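Local coordinates for protein probable benzoylformate decarboxylase (Rhodococcus jostii, PDB 7ORX) that belongs to the thiamine diphosphate-dependent enzyme family and binds thiamine diphosphate and a sodium ion within a four-chain assembly, at residues P244-L256 and R337-A349. Numbering follows the deposited sequence.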
# COMPACT_ATOMS: atom_id res chain seq x y z
N PRO C 244 -2.06 35.44 -5.18
CA PRO C 244 -0.73 35.73 -5.70
C PRO C 244 -0.52 37.11 -6.32
O PRO C 244 0.52 37.35 -6.93
CB PRO C 244 -0.61 34.68 -6.80
CG PRO C 244 -2.01 34.59 -7.34
CD PRO C 244 -2.87 34.66 -6.10
N PHE C 245 -1.48 38.00 -6.17
CA PHE C 245 -1.41 39.29 -6.91
C PHE C 245 -2.24 40.33 -6.19
O PHE C 245 -3.26 39.99 -5.61
CB PHE C 245 -1.99 39.06 -8.30
CG PHE C 245 -1.57 40.07 -9.32
CD1 PHE C 245 -0.32 39.98 -9.91
CD2 PHE C 245 -2.45 41.04 -9.74
CE1 PHE C 245 0.07 40.89 -10.87
CE2 PHE C 245 -2.06 41.95 -10.72
CZ PHE C 245 -0.79 41.88 -11.27
N PRO C 246 -1.87 41.62 -6.25
CA PRO C 246 -2.70 42.68 -5.65
C PRO C 246 -4.09 42.72 -6.32
O PRO C 246 -4.15 42.83 -7.51
CB PRO C 246 -1.90 43.97 -5.87
CG PRO C 246 -0.54 43.59 -6.41
CD PRO C 246 -0.65 42.14 -6.88
N THR C 247 -5.18 42.63 -5.57
CA THR C 247 -6.57 42.59 -6.14
C THR C 247 -7.04 43.95 -6.65
O THR C 247 -8.13 43.95 -7.22
CB THR C 247 -7.62 42.09 -5.14
OG1 THR C 247 -7.81 43.05 -4.10
CG2 THR C 247 -7.25 40.72 -4.59
N ARG C 248 -6.30 45.04 -6.44
CA ARG C 248 -6.74 46.37 -6.97
C ARG C 248 -5.67 46.88 -7.96
O ARG C 248 -5.62 48.05 -8.28
CB ARG C 248 -7.06 47.38 -5.86
CG ARG C 248 -8.08 46.89 -4.85
CD ARG C 248 -9.43 46.57 -5.47
NE ARG C 248 -10.14 47.80 -5.87
CZ ARG C 248 -11.12 47.83 -6.79
NH1 ARG C 248 -11.53 46.71 -7.36
NH2 ARG C 248 -11.70 48.97 -7.13
N HIS C 249 -4.83 46.02 -8.43
CA HIS C 249 -3.94 46.38 -9.56
C HIS C 249 -4.76 46.49 -10.84
O HIS C 249 -5.68 45.71 -11.06
CB HIS C 249 -2.83 45.34 -9.69
CG HIS C 249 -1.78 45.78 -10.64
ND1 HIS C 249 -1.88 45.50 -11.95
CD2 HIS C 249 -0.64 46.48 -10.46
CE1 HIS C 249 -0.83 46.00 -12.59
NE2 HIS C 249 -0.03 46.60 -11.68
N PRO C 250 -4.43 47.42 -11.75
CA PRO C 250 -5.04 47.47 -13.08
C PRO C 250 -5.26 46.12 -13.77
O PRO C 250 -6.35 45.89 -14.26
CB PRO C 250 -4.05 48.35 -13.84
CG PRO C 250 -3.73 49.38 -12.78
CD PRO C 250 -3.51 48.55 -11.53
N SER C 251 -4.25 45.26 -13.78
CA SER C 251 -4.26 43.95 -14.48
C SER C 251 -5.23 42.96 -13.82
O SER C 251 -5.66 42.04 -14.50
CB SER C 251 -2.89 43.38 -14.58
OG SER C 251 -2.09 44.11 -15.52
N PHE C 252 -5.62 43.13 -12.57
CA PHE C 252 -6.44 42.12 -11.84
C PHE C 252 -7.81 42.00 -12.48
O PHE C 252 -8.42 43.06 -12.71
CB PHE C 252 -6.61 42.45 -10.36
CG PHE C 252 -7.17 41.29 -9.59
CD1 PHE C 252 -6.47 40.11 -9.46
CD2 PHE C 252 -8.43 41.38 -9.03
CE1 PHE C 252 -7.00 39.04 -8.78
CE2 PHE C 252 -8.97 40.31 -8.34
CZ PHE C 252 -8.24 39.14 -8.21
N ARG C 253 -8.25 40.76 -12.76
CA ARG C 253 -9.57 40.44 -13.38
C ARG C 253 -10.40 39.47 -12.54
O ARG C 253 -11.51 39.23 -12.92
CB ARG C 253 -9.39 39.80 -14.76
CG ARG C 253 -8.76 40.71 -15.80
CD ARG C 253 -9.72 41.79 -16.24
NE ARG C 253 -9.07 42.76 -17.10
CZ ARG C 253 -8.41 43.84 -16.68
NH1 ARG C 253 -8.31 44.12 -15.38
NH2 ARG C 253 -7.86 44.63 -17.58
N GLY C 254 -9.85 38.90 -11.48
CA GLY C 254 -10.55 37.98 -10.58
C GLY C 254 -10.08 36.54 -10.69
O GLY C 254 -8.94 36.30 -11.10
N VAL C 255 -10.95 35.62 -10.30
CA VAL C 255 -10.68 34.17 -10.21
C VAL C 255 -11.34 33.49 -11.40
O VAL C 255 -12.46 33.74 -11.65
CB VAL C 255 -11.21 33.65 -8.87
CG1 VAL C 255 -11.10 32.14 -8.76
CG2 VAL C 255 -10.46 34.30 -7.73
N LEU C 256 -10.62 32.63 -12.10
CA LEU C 256 -11.19 31.85 -13.22
C LEU C 256 -12.22 30.92 -12.61
O LEU C 256 -12.04 30.45 -11.49
CB LEU C 256 -10.06 31.09 -13.92
CG LEU C 256 -9.21 31.98 -14.80
CD1 LEU C 256 -8.09 31.21 -15.46
CD2 LEU C 256 -10.05 32.63 -15.87
N ARG C 337 1.28 47.93 -26.39
CA ARG C 337 -0.09 48.04 -25.84
C ARG C 337 -0.15 49.23 -24.88
O ARG C 337 0.86 49.47 -24.24
CB ARG C 337 -0.37 46.75 -25.08
CG ARG C 337 -1.33 45.81 -25.79
CD ARG C 337 -0.71 44.57 -26.39
NE ARG C 337 0.04 43.83 -25.40
CZ ARG C 337 0.78 42.79 -25.67
NH1 ARG C 337 0.82 42.33 -26.91
NH2 ARG C 337 1.41 42.18 -24.68
N SER C 338 -1.32 49.89 -24.71
CA SER C 338 -1.50 50.97 -23.70
C SER C 338 -1.55 50.33 -22.32
O SER C 338 -2.15 49.27 -22.17
CB SER C 338 -2.73 51.81 -23.95
OG SER C 338 -2.76 52.32 -25.28
N PRO C 339 -0.92 50.94 -21.29
CA PRO C 339 -1.06 50.48 -19.91
C PRO C 339 -2.53 50.38 -19.53
O PRO C 339 -3.25 51.21 -19.94
CB PRO C 339 -0.40 51.60 -19.07
CG PRO C 339 0.61 52.22 -20.01
CD PRO C 339 0.00 52.08 -21.40
N LEU C 340 -2.94 49.39 -18.76
CA LEU C 340 -4.39 49.10 -18.51
C LEU C 340 -4.98 50.15 -17.57
O LEU C 340 -4.30 50.70 -16.70
CB LEU C 340 -4.56 47.67 -17.98
CG LEU C 340 -4.22 46.56 -18.99
CD1 LEU C 340 -4.01 45.22 -18.31
CD2 LEU C 340 -5.27 46.45 -20.08
N PRO C 341 -6.27 50.55 -17.75
CA PRO C 341 -6.88 51.56 -16.88
C PRO C 341 -7.04 51.06 -15.44
O PRO C 341 -7.11 49.85 -15.21
CB PRO C 341 -8.23 51.85 -17.55
CG PRO C 341 -8.52 50.67 -18.41
CD PRO C 341 -7.18 50.09 -18.81
N PRO C 342 -7.09 51.95 -14.43
CA PRO C 342 -7.53 51.59 -13.09
C PRO C 342 -8.90 50.86 -13.06
O PRO C 342 -9.79 51.13 -13.89
CB PRO C 342 -7.72 52.97 -12.39
CG PRO C 342 -6.79 53.91 -13.13
CD PRO C 342 -6.87 53.41 -14.54
N LEU C 343 -9.06 49.95 -12.11
CA LEU C 343 -10.30 49.16 -11.95
C LEU C 343 -11.42 50.10 -11.57
O LEU C 343 -11.11 51.12 -10.94
CB LEU C 343 -10.10 48.10 -10.87
CG LEU C 343 -9.12 46.99 -11.24
CD1 LEU C 343 -9.03 45.99 -10.11
CD2 LEU C 343 -9.50 46.30 -12.53
N GLY C 344 -12.64 49.75 -11.94
CA GLY C 344 -13.84 50.44 -11.43
C GLY C 344 -13.82 50.46 -9.92
O GLY C 344 -13.19 49.62 -9.30
N ASP C 345 -14.53 51.43 -9.36
CA ASP C 345 -14.78 51.54 -7.91
C ASP C 345 -15.48 50.25 -7.46
O ASP C 345 -16.07 49.58 -8.33
CB ASP C 345 -15.53 52.84 -7.60
CG ASP C 345 -14.94 53.51 -6.37
OD1 ASP C 345 -14.06 52.82 -5.70
OD2 ASP C 345 -15.36 54.70 -6.08
N PHE C 346 -15.35 49.86 -6.19
CA PHE C 346 -16.05 48.68 -5.65
C PHE C 346 -17.57 48.89 -5.82
O PHE C 346 -18.08 49.98 -5.42
CB PHE C 346 -15.75 48.51 -4.16
CG PHE C 346 -14.37 48.03 -3.83
CD1 PHE C 346 -14.00 46.72 -4.15
CD2 PHE C 346 -13.46 48.87 -3.23
CE1 PHE C 346 -12.73 46.26 -3.84
CE2 PHE C 346 -12.18 48.40 -2.93
CZ PHE C 346 -11.83 47.09 -3.21
N GLU C 347 -18.25 47.90 -6.40
CA GLU C 347 -19.73 47.81 -6.49
C GLU C 347 -20.35 48.08 -5.10
O GLU C 347 -19.75 47.73 -4.06
CB GLU C 347 -20.18 46.46 -7.05
CG GLU C 347 -21.67 46.39 -7.38
CD GLU C 347 -22.15 45.10 -8.03
OE1 GLU C 347 -21.30 44.16 -8.24
OE2 GLU C 347 -23.37 45.04 -8.33
N GLU C 348 -21.53 48.70 -5.11
CA GLU C 348 -22.25 49.16 -3.90
C GLU C 348 -22.84 47.95 -3.19
O GLU C 348 -23.23 47.00 -3.92
CB GLU C 348 -23.31 50.16 -4.32
CG GLU C 348 -23.90 50.92 -3.15
CD GLU C 348 -22.96 51.96 -2.56
OE1 GLU C 348 -21.76 51.60 -2.27
OE2 GLU C 348 -23.44 53.14 -2.38
N ALA C 349 -22.89 47.95 -1.85
CA ALA C 349 -23.27 46.76 -1.06
C ALA C 349 -24.43 47.06 -0.09
O ALA C 349 -24.16 47.26 1.09
CB ALA C 349 -22.06 46.23 -0.33
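Arg-248 lies sandwiched between Leu-343 and Phe-346, where the extended loop between helices 321-331 and 358-368 runs past the edge strand 252-255 of a Rossmann-like parallel sheet. Segment 244-256 makes two successive type I turns, Pro-246 to His-249 and His-249 to Phe-252, before entering that strand. From CB, the arginine chain sets off with CG beside the backbone N (chi1 -54°) and bends at chi2 and chi3, curling across the Phe-346 ring. CG only grazes the ring at CZ; CD comes closer, and Arg-248 NE sits 3.2 Å from Phe-346 CZ. Arg-248 CZ then lies over the face of the Phe-346 ring, 3.8 Å from its centroid, with the two planes 25° apart: a stacked cation-pi pair. Arg-366 is a second cation-pi partner of that ring. NH1 approaches Leu-343 CD1, and Leu-343 CB lies over the opposite guanidinium face. Arg-248 NH2 donates to Gly-344 O at 2.7 Å, the acceptor lying close to the guanidinium plane. Arginine suits this place because its flat tip offers faces for stacking and N-H groups at its edge for a carbonyl.

Leu-343 spreads its two methyls under the double turn: CD1 meets the carbonyl oxygens of Thr-247 and His-249 and the apolar CB of Phe-252, and CD2 the oxygens of Pro-250 and Phe-252. Pro-341 and Pro-342 suit an extended chain without regular secondary structure; Pro-250 CB rests against Leu-340 CB (4.2 Å) and the carbonyls of Leu-340 and Pro-341. Ser-251 OG, hydrogen-bonded to Ala-232 O, is touched by Leu-340 CD1. Beside it, Arg-253 NH1 grips two carbonyls of the turn just before it, Pro-250 O in the carbonyl plane and Phe-252 O from above it, while approaching Leu-343 CD2 to 3.8 Å.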